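Local coordinates for protein EH1AB1 (PDB 6RKY) that probably hydrolyses carboxylic esters, as an alpha/beta-hydrolase of the hormone-sensitive-lipase family with a serine-type catalytic triad and an oxyanion hole, at residues M200-A205 with G301-T306; G221-K226 with G297-F302; P36-L41 with D230-A235; G104-N109 with R134-H139. All blocks are in the same frame, centred on the assembly; numbering follows the deposited sequence.

Interaction 1. Residues M200-A205 with G301-T306; sequences MLIYPA and GFFSLT
The end of strand 199-202, where I202 and Y203 lead out of the central sheet, meets the irregular loop 301-306 without any strand pairing: the CA atoms of I202 and F303 stay 7.7 Å apart, and side chains fill the interval. In this alpha/beta-hydrolase fold the loop follows H300, the probable triad histidine, and leads to helix 311-327. Y203 and F303 bury the most surface. I202 CG2 lies over one face of the F303 ring, 3.8 Å from the centroid, and also 3.7 Å above the centre of the neighbouring Y203 ring, so a single methyl is wedged between two aromatic faces. With CG2 anti to the backbone N, I202 carries CG1 and CD1 along the same face of F303 toward CZ and CE2, CD1 lying 3.9 Å from CE2. The Y203 ring meets F302 rim to rim, the planes inclined at 51°, with Y203 CE2 3.7 Å from F302 CD1. Elsewhere Y203 touches H300 and D270, the latter the likely acid of the triad. A leucine in place of Y203 would probably leave the F303 amide without its hydroxyl partner and open a gap beside H300. G301 O accepts from S304 N and, weakly, from S304 OG. One weak hydrogen bond crosses the contact: F303 N donates to Y203 OH at 3.4 Å, with an N-H...O angle of 134°.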
# COMPACT_ATOMS: atom_id res chain seq x y z
N MET A 200 3.40 -8.20 -8.06
CA MET A 200 4.14 -7.68 -6.89
C MET A 200 5.56 -7.30 -7.32
O MET A 200 6.36 -8.21 -7.46
CB MET A 200 4.16 -8.73 -5.78
CG MET A 200 4.86 -8.26 -4.50
SD MET A 200 5.14 -9.57 -3.29
CE MET A 200 3.45 -9.85 -2.74
N LEU A 201 5.85 -6.01 -7.50
CA LEU A 201 7.15 -5.49 -7.98
C LEU A 201 7.94 -4.88 -6.82
O LEU A 201 7.65 -3.73 -6.41
CB LEU A 201 6.90 -4.45 -9.07
CG LEU A 201 5.92 -4.84 -10.17
CD1 LEU A 201 5.86 -3.74 -11.23
CD2 LEU A 201 6.31 -6.19 -10.80
N ILE A 202 8.93 -5.62 -6.32
CA ILE A 202 9.85 -5.19 -5.23
C ILE A 202 11.08 -4.56 -5.89
O ILE A 202 11.85 -5.30 -6.56
CB ILE A 202 10.19 -6.39 -4.32
CG1 ILE A 202 8.94 -7.17 -3.90
CG2 ILE A 202 11.03 -5.95 -3.12
CD1 ILE A 202 7.85 -6.32 -3.31
N TYR A 203 11.22 -3.24 -5.76
CA TYR A 203 12.30 -2.39 -6.33
C TYR A 203 12.70 -2.98 -7.69
O TYR A 203 13.86 -3.29 -7.90
CB TYR A 203 13.43 -2.13 -5.32
CG TYR A 203 13.88 -3.29 -4.47
CD1 TYR A 203 14.45 -4.41 -5.05
CD2 TYR A 203 13.82 -3.23 -3.08
CE1 TYR A 203 14.90 -5.46 -4.28
CE2 TYR A 203 14.27 -4.28 -2.30
CZ TYR A 203 14.81 -5.41 -2.90
OH TYR A 203 15.25 -6.44 -2.11
N PRO A 204 11.75 -3.10 -8.66
CA PRO A 204 12.03 -3.64 -9.98
C PRO A 204 12.93 -2.74 -10.85
O PRO A 204 13.05 -1.56 -10.54
CB PRO A 204 10.67 -3.69 -10.66
CG PRO A 204 9.90 -2.56 -10.01
CD PRO A 204 10.35 -2.63 -8.56
N ALA A 205 13.51 -3.34 -11.91
CA ALA A 205 14.30 -2.68 -12.98
C ALA A 205 13.44 -2.60 -14.24
O ALA A 205 13.23 -3.62 -14.85
CB ALA A 205 15.58 -3.44 -13.23
N GLY A 301 17.94 -4.29 -1.95
CA GLY A 301 18.30 -5.57 -1.32
C GLY A 301 17.65 -5.80 0.03
O GLY A 301 17.66 -6.96 0.46
N PHE A 302 17.11 -4.76 0.68
CA PHE A 302 16.66 -4.78 2.10
C PHE A 302 15.52 -5.79 2.29
O PHE A 302 15.36 -6.33 3.39
CB PHE A 302 16.25 -3.39 2.58
CG PHE A 302 14.84 -2.97 2.24
CD1 PHE A 302 14.51 -2.55 0.96
CD2 PHE A 302 13.87 -2.92 3.24
CE1 PHE A 302 13.22 -2.14 0.67
CE2 PHE A 302 12.57 -2.51 2.95
CZ PHE A 302 12.25 -2.14 1.66
N PHE A 303 14.78 -6.09 1.23
CA PHE A 303 13.65 -7.05 1.25
C PHE A 303 14.12 -8.46 1.57
O PHE A 303 13.28 -9.26 2.02
CB PHE A 303 12.95 -7.06 -0.11
CG PHE A 303 11.56 -7.63 -0.10
CD1 PHE A 303 11.34 -8.92 -0.55
CD2 PHE A 303 10.48 -6.85 0.27
CE1 PHE A 303 10.06 -9.43 -0.61
CE2 PHE A 303 9.20 -7.36 0.22
CZ PHE A 303 9.00 -8.65 -0.23
N SER A 304 15.40 -8.76 1.34
CA SER A 304 16.00 -10.09 1.60
C SER A 304 17.27 -9.98 2.44
O SER A 304 17.88 -11.03 2.65
CB SER A 304 16.28 -10.82 0.30
OG SER A 304 17.26 -10.14 -0.46
N LEU A 305 17.65 -8.79 2.91
CA LEU A 305 18.81 -8.59 3.83
C LEU A 305 18.29 -8.49 5.27
O LEU A 305 18.74 -7.60 6.01
CB LEU A 305 19.62 -7.36 3.44
CG LEU A 305 20.68 -7.57 2.36
CD1 LEU A 305 21.29 -6.25 1.94
CD2 LEU A 305 21.76 -8.54 2.82
N THR A 306 17.41 -9.41 5.66
CA THR A 306 16.52 -9.29 6.84
C THR A 306 17.23 -9.76 8.11
O THR A 306 16.65 -9.58 9.19
CB THR A 306 15.19 -10.01 6.58
OG1 THR A 306 15.48 -11.32 6.08
CG2 THR A 306 14.32 -9.25 5.60

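Interaction 2. Residues G221-K226 with G297-F302; sequences GYFLSK and GTIHGF. With ZK8 (hexyl-[2-(3-oxidanylpyridin-2-yl)pyridin-3-yl]oxy-phosphinic acid), chain F.
Both nitrogens of the H300 ring are held, ND1 by D270 OD1 and NE2 by S175 OG, each through a weak hydrogen bond, while L224 from the opposing loop covers one face. The L224 methyl CD2 sits 3.5 Å above the middle of the imidazole, a CH-pi contact only 14° off the ring normal. CG of H300 is anti to the backbone N (chi1 -166°), which carries the ring away from its own backbone to L224 and the bound phosphonate; NE2 comes within 3.5 Å of C01 of ZK8, and the ligand's O03 lies at the ring edge. This arrangement is consistent with the Ser-His-Asp triad of the alpha/beta-hydrolase fold, H300 probably serving as its histidine on the loop after the last strands. An alanine at H300 would probably leave S175 OG and D270 OD1 without their shared mate and L224 CD2 facing a gap. The type II turn from I299 to F302 places G301 third, at a positive phi suited to glycine, where a side chain would run into the F223 ring. F223 packs its CB 3.9 Å from I299 CD1 and turns its ring so that H300 O stands at the edge, 3.4 Å from CD1. At the far end of that ring, CZ touches C17 of the ligand's pyridine at 3.4 Å, while L224 CD1 approaches the ligand hydroxyl O02 at 3.8 Å.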
# COMPACT_ATOMS: atom_id res chain seq x y z
N GLY A 221 28.35 3.44 -3.30
CA GLY A 221 28.36 3.40 -1.83
C GLY A 221 27.01 3.06 -1.20
O GLY A 221 26.85 3.28 0.01
N TYR A 222 26.09 2.51 -1.98
CA TYR A 222 24.72 2.15 -1.53
C TYR A 222 24.42 0.70 -1.94
O TYR A 222 23.30 0.42 -2.40
CB TYR A 222 23.72 3.18 -2.08
CG TYR A 222 23.90 4.55 -1.48
CD1 TYR A 222 24.35 5.62 -2.23
CD2 TYR A 222 23.66 4.76 -0.13
CE1 TYR A 222 24.54 6.87 -1.67
CE2 TYR A 222 23.84 6.00 0.46
CZ TYR A 222 24.28 7.07 -0.31
OH TYR A 222 24.44 8.30 0.26
N PHE A 223 25.40 -0.18 -1.72
CA PHE A 223 25.35 -1.65 -1.94
C PHE A 223 25.25 -1.96 -3.44
O PHE A 223 26.26 -2.47 -3.99
CB PHE A 223 24.22 -2.29 -1.12
CG PHE A 223 24.14 -3.79 -1.24
CD1 PHE A 223 22.97 -4.39 -1.69
CD2 PHE A 223 25.23 -4.59 -0.95
CE1 PHE A 223 22.89 -5.77 -1.83
CE2 PHE A 223 25.15 -5.97 -1.09
CZ PHE A 223 23.98 -6.55 -1.52
N LEU A 224 24.11 -1.67 -4.08
CA LEU A 224 24.00 -1.78 -5.56
C LEU A 224 24.64 -0.53 -6.18
O LEU A 224 24.06 0.58 -6.05
CB LEU A 224 22.54 -1.95 -6.01
CG LEU A 224 22.35 -2.14 -7.52
CD1 LEU A 224 23.20 -3.29 -8.04
CD2 LEU A 224 20.89 -2.34 -7.90
N SER A 225 25.79 -0.73 -6.82
CA SER A 225 26.61 0.30 -7.49
C SER A 225 26.51 0.16 -9.02
O SER A 225 25.97 -0.87 -9.47
CB SER A 225 28.03 0.20 -7.04
OG SER A 225 28.60 -1.01 -7.50
N LYS A 226 27.01 1.15 -9.76
CA LYS A 226 27.11 1.13 -11.24
C LYS A 226 28.03 -0.02 -11.67
O LYS A 226 27.70 -0.74 -12.63
CB LYS A 226 27.62 2.48 -11.77
CG LYS A 226 27.67 2.64 -13.28
CD LYS A 226 26.34 2.43 -13.97
CE LYS A 226 26.37 2.70 -15.46
NZ LYS A 226 25.11 2.25 -16.11
N GLY A 297 15.28 5.87 3.51
CA GLY A 297 16.30 5.60 4.54
C GLY A 297 16.80 4.17 4.54
O GLY A 297 17.49 3.80 5.50
N THR A 298 16.50 3.39 3.50
CA THR A 298 17.01 2.00 3.32
C THR A 298 17.39 1.78 1.85
O THR A 298 17.02 2.61 1.02
CB THR A 298 16.04 0.94 3.86
OG1 THR A 298 16.78 -0.24 4.14
CG2 THR A 298 14.92 0.61 2.91
N ILE A 299 18.05 0.67 1.57
CA ILE A 299 18.81 0.43 0.31
C ILE A 299 18.15 -0.69 -0.50
O ILE A 299 17.37 -1.45 0.07
CB ILE A 299 20.27 0.07 0.64
CG1 ILE A 299 20.34 -1.15 1.56
CG2 ILE A 299 21.01 1.27 1.20
CD1 ILE A 299 21.73 -1.67 1.78
N HIS A 300 18.49 -0.77 -1.79
CA HIS A 300 18.27 -1.95 -2.65
C HIS A 300 18.73 -3.21 -1.90
O HIS A 300 19.79 -3.15 -1.27
CB HIS A 300 19.04 -1.81 -3.96
CG HIS A 300 18.59 -2.79 -4.98
ND1 HIS A 300 17.47 -2.57 -5.74
CD2 HIS A 300 19.06 -4.01 -5.33
CE1 HIS A 300 17.29 -3.58 -6.56
NE2 HIS A 300 18.26 -4.48 -6.33
N GLY A 301 17.94 -4.29 -1.95
CA GLY A 301 18.30 -5.57 -1.32
C GLY A 301 17.65 -5.80 0.03
O GLY A 301 17.66 -6.96 0.46
N PHE A 302 17.11 -4.76 0.68
CA PHE A 302 16.66 -4.78 2.10
C PHE A 302 15.52 -5.79 2.29
O PHE A 302 15.36 -6.33 3.39
CB PHE A 302 16.25 -3.39 2.58
CG PHE A 302 14.84 -2.97 2.24
CD1 PHE A 302 14.51 -2.55 0.96
CD2 PHE A 302 13.87 -2.92 3.24
CE1 PHE A 302 13.22 -2.14 0.67
CE2 PHE A 302 12.57 -2.51 2.95
CZ PHE A 302 12.25 -2.14 1.66
C10 ZK8 F . 19.14 -9.06 -3.71
C11 ZK8 F . 18.13 -8.85 -4.65
C12 ZK8 F . 18.44 -8.36 -5.93
C13 ZK8 F . 22.14 -8.01 -5.46
C14 ZK8 F . 22.80 -7.37 -6.54
C15 ZK8 F . 24.20 -7.21 -6.54
C16 ZK8 F . 24.96 -7.69 -5.46
C17 ZK8 F . 24.33 -8.32 -4.38
P01 ZK8 F . 18.85 -7.20 -8.70
C01 ZK8 F . 19.41 -5.67 -9.43
C07 ZK8 F . 19.77 -8.03 -6.29
N01 ZK8 F . 20.34 -8.73 -4.16
C02 ZK8 F . 19.78 -5.71 -10.91
C08 ZK8 F . 20.80 -8.24 -5.32
N02 ZK8 F . 23.01 -8.40 -4.52
O02 ZK8 F . 22.10 -6.86 -7.67
C03 ZK8 F . 18.99 -4.73 -11.77
O03 ZK8 F . 20.04 -7.49 -7.62
C04 ZK8 F . 19.68 -4.50 -13.12
C05 ZK8 F . 19.03 -5.32 -14.25
C06 ZK8 F . 20.10 -5.92 -15.16
O1 ZK8 F . 18.55 -8.28 -9.71

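Interaction 3. Residues P36-L41 with D230-A235; sequences PGLDTL and DWFWEA. With ZK8 (hexyl-[2-(3-oxidanylpyridin-2-yl)pyridin-3-yl]oxy-phosphinic acid), chain F.
The probable cap over the ligand pocket, built in hormone-sensitive-lipase relatives from N-terminal helices and an insertion after a sheet strand, is joined here: L38 and D39 of the loop between helices 18-33 and 43-55 pack on W231 of helix 226-236, and L41 accepts a bond from it. The W231 indole carries most of the contact. Its CG is anti to the backbone N (chi1 -172°), which throws the ring out from the helix into the bend of the loop. One face of the indole takes both L38 and D39. L38 CG stands 3.8 Å from the centroid of the six-membered ring, with CD1 against CH2, and D39 CA lies 3.8 Å from that of the five-membered ring. The carbonyl O of L38 lies over this same face and, although near NE1, has a poor angle for a bond. W231 NE1 instead donates in the ring plane to L41 O, at 3.0 Å and 158°, and this bond fixes the rotation of the ring against the loop. The loop is also braced from within: G37 O accepts from both T40 N and T40 OG1, the latter at 2.7 Å, closing a tight bend just before L41. H43 of the following helix meets the indole ring and donates to W231 O. The next helix residue, F232, is touched only loosely by L38, at CZ, and turns to the bound ligand ZK8: its CZ lies 3.4 Å from C15 of the pyridinol, which stands at the edge of the phenyl ring, and its CE2 is 3.3 Å from the hydroxyl O02.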
# COMPACT_ATOMS: atom_id res chain seq x y z
N PRO A 36 37.25 -9.17 -1.99
CA PRO A 36 37.28 -8.73 -3.38
C PRO A 36 35.95 -8.08 -3.81
O PRO A 36 34.93 -8.42 -3.24
CB PRO A 36 37.50 -10.02 -4.19
CG PRO A 36 38.06 -11.01 -3.19
CD PRO A 36 37.42 -10.63 -1.86
N GLY A 37 36.01 -7.16 -4.78
CA GLY A 37 34.82 -6.62 -5.47
C GLY A 37 34.23 -7.66 -6.41
O GLY A 37 35.00 -8.30 -7.14
N LEU A 38 32.90 -7.82 -6.39
CA LEU A 38 32.15 -8.75 -7.27
C LEU A 38 32.47 -8.46 -8.74
O LEU A 38 32.50 -9.42 -9.54
CB LEU A 38 30.65 -8.57 -7.00
CG LEU A 38 29.72 -9.42 -7.86
CD1 LEU A 38 30.00 -10.91 -7.64
CD2 LEU A 38 28.26 -9.10 -7.57
N ASP A 39 32.68 -7.19 -9.09
CA ASP A 39 32.93 -6.72 -10.48
C ASP A 39 34.36 -7.07 -10.93
O ASP A 39 34.64 -6.89 -12.14
CB ASP A 39 32.67 -5.22 -10.59
CG ASP A 39 33.38 -4.39 -9.53
OD1 ASP A 39 34.27 -3.60 -9.90
OD2 ASP A 39 33.04 -4.56 -8.34
N THR A 40 35.22 -7.55 -10.03
CA THR A 40 36.63 -7.94 -10.31
C THR A 40 36.73 -9.44 -10.62
O THR A 40 37.73 -9.83 -11.25
CB THR A 40 37.57 -7.58 -9.15
OG1 THR A 40 37.50 -8.63 -8.19
CG2 THR A 40 37.24 -6.24 -8.53
N LEU A 41 35.76 -10.25 -10.17
CA LEU A 41 35.76 -11.73 -10.33
C LEU A 41 35.11 -12.13 -11.66
O LEU A 41 34.30 -11.39 -12.18
CB LEU A 41 35.00 -12.34 -9.14
CG LEU A 41 35.59 -12.07 -7.76
CD1 LEU A 41 34.58 -12.36 -6.65
CD2 LEU A 41 36.86 -12.89 -7.55
N ASP A 230 27.05 -2.85 -14.37
CA ASP A 230 27.83 -3.04 -15.63
C ASP A 230 28.24 -4.51 -15.73
O ASP A 230 28.15 -5.11 -16.84
CB ASP A 230 29.04 -2.10 -15.69
CG ASP A 230 28.69 -0.62 -15.80
OD1 ASP A 230 29.57 0.21 -15.48
OD2 ASP A 230 27.56 -0.29 -16.20
N TRP A 231 28.68 -5.07 -14.61
CA TRP A 231 29.11 -6.49 -14.48
C TRP A 231 27.95 -7.43 -14.87
O TRP A 231 28.20 -8.36 -15.66
CB TRP A 231 29.63 -6.73 -13.06
CG TRP A 231 30.28 -8.05 -12.81
CD1 TRP A 231 31.57 -8.40 -13.08
CD2 TRP A 231 29.69 -9.18 -12.14
NE1 TRP A 231 31.82 -9.68 -12.64
CE2 TRP A 231 30.68 -10.17 -12.06
CE3 TRP A 231 28.42 -9.44 -11.62
CZ2 TRP A 231 30.44 -11.41 -11.47
CZ3 TRP A 231 28.18 -10.67 -11.04
CH2 TRP A 231 29.17 -11.64 -10.97
N PHE A 232 26.73 -7.18 -14.36
CA PHE A 232 25.52 -7.93 -14.75
C PHE A 232 25.24 -7.74 -16.24
O PHE A 232 24.94 -8.72 -16.93
CB PHE A 232 24.29 -7.53 -13.94
CG PHE A 232 24.39 -7.83 -12.46
CD1 PHE A 232 24.74 -9.09 -12.02
CD2 PHE A 232 24.11 -6.85 -11.52
CE1 PHE A 232 24.84 -9.35 -10.66
CE2 PHE A 232 24.21 -7.11 -10.17
CZ PHE A 232 24.58 -8.37 -9.74
N TRP A 233 25.34 -6.49 -16.71
CA TRP A 233 25.05 -6.09 -18.11
C TRP A 233 26.01 -6.80 -19.09
O TRP A 233 25.51 -7.37 -20.09
CB TRP A 233 25.11 -4.56 -18.25
CG TRP A 233 24.41 -4.09 -19.49
CD1 TRP A 233 24.98 -3.75 -20.69
CD2 TRP A 233 22.99 -4.01 -19.67
NE1 TRP A 233 24.00 -3.44 -21.59
CE2 TRP A 233 22.77 -3.58 -21.00
CE3 TRP A 233 21.89 -4.25 -18.84
CZ2 TRP A 233 21.49 -3.38 -21.50
CZ3 TRP A 233 20.62 -4.06 -19.34
CH2 TRP A 233 20.42 -3.61 -20.65
N GLU A 234 27.32 -6.76 -18.81
CA GLU A 234 28.37 -7.51 -19.56
C GLU A 234 27.85 -8.91 -19.89
O GLU A 234 27.96 -9.33 -21.07
CB GLU A 234 29.68 -7.56 -18.76
CG GLU A 234 30.70 -6.48 -19.15
CD GLU A 234 31.67 -5.99 -18.07
OE1 GLU A 234 32.14 -6.81 -17.25
OE2 GLU A 234 31.96 -4.76 -18.06
N ALA A 235 27.27 -9.60 -18.89
CA ALA A 235 26.87 -11.02 -18.95
C ALA A 235 25.48 -11.20 -19.59
O ALA A 235 25.28 -12.19 -20.34
CB ALA A 235 26.89 -11.58 -17.55
C10 ZK8 F . 19.14 -9.06 -3.71
C11 ZK8 F . 18.13 -8.85 -4.65
C12 ZK8 F . 18.44 -8.36 -5.93
C13 ZK8 F . 22.14 -8.01 -5.46
C14 ZK8 F . 22.80 -7.37 -6.54
C15 ZK8 F . 24.20 -7.21 -6.54
C16 ZK8 F . 24.96 -7.69 -5.46
C17 ZK8 F . 24.33 -8.32 -4.38
P01 ZK8 F . 18.85 -7.20 -8.70
C01 ZK8 F . 19.41 -5.67 -9.43
C07 ZK8 F . 19.77 -8.03 -6.29
N01 ZK8 F . 20.34 -8.73 -4.16
C02 ZK8 F . 19.78 -5.71 -10.91
C08 ZK8 F . 20.80 -8.24 -5.32
N02 ZK8 F . 23.01 -8.40 -4.52
O02 ZK8 F . 22.10 -6.86 -7.67
C03 ZK8 F . 18.99 -4.73 -11.77
O03 ZK8 F . 20.04 -7.49 -7.62
C04 ZK8 F . 19.68 -4.50 -13.12
C05 ZK8 F . 19.03 -5.32 -14.25
C06 ZK8 F . 20.10 -5.92 -15.16
O1 ZK8 F . 18.55 -8.28 -9.71

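Interaction 4. Residues G104-N109 with R134-H139; sequences GFVIGN and RLAPEH. With ZK8 (hexyl-[2-(3-oxidanylpyridin-2-yl)pyridin-3-yl]oxy-phosphinic acid), chain F.
The backbones of F105 and V106 close tightly on A136 in a buried seam behind the probable oxyanion hole of this alpha/beta-hydrolase; the side toward L135 is partly exposed. G104 closes the HGGG motif of the hormone-sensitive-lipase family, and its N donates to O1 of ZK8, a ligand also hydrogen-bonded by G103 N and A176 N. At the tight end the backbones come within 4.9 Å between the CA atoms of V106 and A136. A136 N donates to F105 O at 2.9 Å and a nearly straight 168°, and V106 CA makes a C-H...O contact of 3.4 Å to A136 O. The A136 carbonyl is further surrounded by CB, CG1 and CG2 of V106, just ahead of the cis peptide bond to P137. F105 carries its ring away from this seam to stack on Y236. On the outer side, L135 has CG anti to its carbonyl carbon (chi1 -57°), and its branches spread over backbone oxygens more than over side chains. R47 joins the two segments on this side, bonding to V106 O and, as a salt bridge, to the exposed E138. Of the leucine methyls, L135 CD1 reaches V106 O at 3.5 Å and G108 O at 3.7 Å.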
# COMPACT_ATOMS: atom_id res chain seq x y z
N GLY A 104 20.29 -9.58 -11.04
CA GLY A 104 20.67 -9.05 -12.37
C GLY A 104 20.70 -10.12 -13.46
O GLY A 104 21.51 -9.97 -14.38
N PHE A 105 19.85 -11.14 -13.37
CA PHE A 105 19.76 -12.27 -14.34
C PHE A 105 21.08 -13.05 -14.38
O PHE A 105 21.28 -13.79 -15.35
CB PHE A 105 19.40 -11.77 -15.74
CG PHE A 105 18.13 -10.96 -15.80
CD1 PHE A 105 16.88 -11.58 -15.81
CD2 PHE A 105 18.18 -9.58 -15.86
CE1 PHE A 105 15.72 -10.83 -15.85
CE2 PHE A 105 17.01 -8.83 -15.91
CZ PHE A 105 15.78 -9.46 -15.91
N VAL A 106 21.93 -12.93 -13.36
CA VAL A 106 23.28 -13.58 -13.32
C VAL A 106 23.45 -14.40 -12.05
O VAL A 106 23.91 -15.55 -12.15
CB VAL A 106 24.38 -12.52 -13.44
CG1 VAL A 106 25.75 -13.14 -13.22
CG2 VAL A 106 24.32 -11.80 -14.78
N ILE A 107 23.17 -13.82 -10.88
CA ILE A 107 23.32 -14.49 -9.55
C ILE A 107 21.93 -14.75 -8.96
O ILE A 107 20.92 -14.51 -9.66
CB ILE A 107 24.24 -13.68 -8.61
CG1 ILE A 107 23.62 -12.33 -8.22
CG2 ILE A 107 25.63 -13.53 -9.22
CD1 ILE A 107 24.38 -11.62 -7.11
N GLY A 108 21.89 -15.28 -7.74
CA GLY A 108 20.65 -15.66 -7.04
C GLY A 108 20.13 -17.00 -7.52
O GLY A 108 20.53 -17.44 -8.62
N ASN A 109 19.24 -17.60 -6.73
CA ASN A 109 18.59 -18.91 -6.99
C ASN A 109 17.51 -19.12 -5.93
O ASN A 109 17.32 -18.23 -5.08
CB ASN A 109 19.63 -20.04 -7.03
CG ASN A 109 20.42 -20.13 -5.74
OD1 ASN A 109 19.85 -20.16 -4.66
ND2 ASN A 109 21.74 -20.17 -5.84
N ARG A 134 16.94 -19.79 -16.11
CA ARG A 134 18.31 -19.85 -16.66
C ARG A 134 19.00 -18.50 -16.43
O ARG A 134 18.32 -17.45 -16.57
CB ARG A 134 18.27 -20.22 -18.14
CG ARG A 134 18.08 -21.70 -18.40
CD ARG A 134 18.01 -21.97 -19.89
NE ARG A 134 16.76 -21.46 -20.45
CZ ARG A 134 16.59 -21.01 -21.70
NH1 ARG A 134 17.60 -21.01 -22.55
NH2 ARG A 134 15.40 -20.56 -22.08
N LEU A 135 20.30 -18.52 -16.10
CA LEU A 135 21.10 -17.31 -15.79
C LEU A 135 22.12 -17.07 -16.91
O LEU A 135 22.53 -18.06 -17.58
CB LEU A 135 21.81 -17.50 -14.45
CG LEU A 135 20.87 -17.79 -13.27
CD1 LEU A 135 21.65 -18.26 -12.07
CD2 LEU A 135 20.03 -16.56 -12.92
N ALA A 136 22.52 -15.80 -17.06
CA ALA A 136 23.65 -15.33 -17.89
C ALA A 136 24.93 -15.39 -17.06
O ALA A 136 24.86 -15.29 -15.84
CB ALA A 136 23.35 -13.94 -18.38
N PRO A 137 26.14 -15.50 -17.66
CA PRO A 137 26.32 -15.42 -19.11
C PRO A 137 26.05 -16.71 -19.90
O PRO A 137 25.90 -16.61 -21.09
CB PRO A 137 27.79 -15.02 -19.28
CG PRO A 137 28.48 -15.49 -18.02
CD PRO A 137 27.42 -15.64 -16.95
N GLU A 138 25.96 -17.86 -19.24
CA GLU A 138 25.76 -19.18 -19.92
C GLU A 138 24.53 -19.09 -20.86
O GLU A 138 24.61 -19.62 -21.99
CB GLU A 138 25.60 -20.31 -18.90
CG GLU A 138 26.80 -20.48 -17.98
CD GLU A 138 26.87 -19.56 -16.76
OE1 GLU A 138 25.89 -18.83 -16.50
OE2 GLU A 138 27.91 -19.58 -16.06
N HIS A 139 23.46 -18.45 -20.39
CA HIS A 139 22.18 -18.25 -21.13
C HIS A 139 21.84 -16.76 -21.13
O HIS A 139 21.12 -16.29 -20.26
CB HIS A 139 21.08 -19.13 -20.53
CG HIS A 139 21.50 -20.55 -20.35
ND1 HIS A 139 21.54 -21.45 -21.40
CD2 HIS A 139 21.93 -21.21 -19.25
CE1 HIS A 139 21.97 -22.62 -20.95
NE2 HIS A 139 22.20 -22.50 -19.63
C10 ZK8 F . 19.14 -9.06 -3.71
C11 ZK8 F . 18.13 -8.85 -4.65
C12 ZK8 F . 18.44 -8.36 -5.93
C13 ZK8 F . 22.14 -8.01 -5.46
C14 ZK8 F . 22.80 -7.37 -6.54
C15 ZK8 F . 24.20 -7.21 -6.54
C16 ZK8 F . 24.96 -7.69 -5.46
C17 ZK8 F . 24.33 -8.32 -4.38
P01 ZK8 F . 18.85 -7.20 -8.70
C01 ZK8 F . 19.41 -5.67 -9.43
C07 ZK8 F . 19.77 -8.03 -6.29
N01 ZK8 F . 20.34 -8.73 -4.16
C02 ZK8 F . 19.78 -5.71 -10.91
C08 ZK8 F . 20.80 -8.24 -5.32
N02 ZK8 F . 23.01 -8.40 -4.52
O02 ZK8 F . 22.10 -6.86 -7.67
C03 ZK8 F . 18.99 -4.73 -11.77
O03 ZK8 F . 20.04 -7.49 -7.62
C04 ZK8 F . 19.68 -4.50 -13.12
C05 ZK8 F . 19.03 -5.32 -14.25
C06 ZK8 F . 20.10 -5.92 -15.16
O1 ZK8 F . 18.55 -8.28 -9.71

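Overall arrangement
All four contacts have residues near or touching the bound phosphonate ZK8. Interactions 1 and 2 share G301 and F302, lie 10 Å apart between centres, and meet where Y203 CD1 touches H300 CE1 at 3.3 Å, so the strand-end packing backs the probable triad histidine. Interactions 3 and 4, 12 Å apart between centres, join through one helix: F232 CD1 packs on V106 CB at 3.7 Å, and A235 CB on V106 CG2 at 3.8 Å, linking helix 226-236, probably part of the cap, to the glycine-rich loop. Interactions 2 and 4, about 20 Å apart between centres, do not touch; the ligand bridges them, with its phosphorus group between H300 and G104 N.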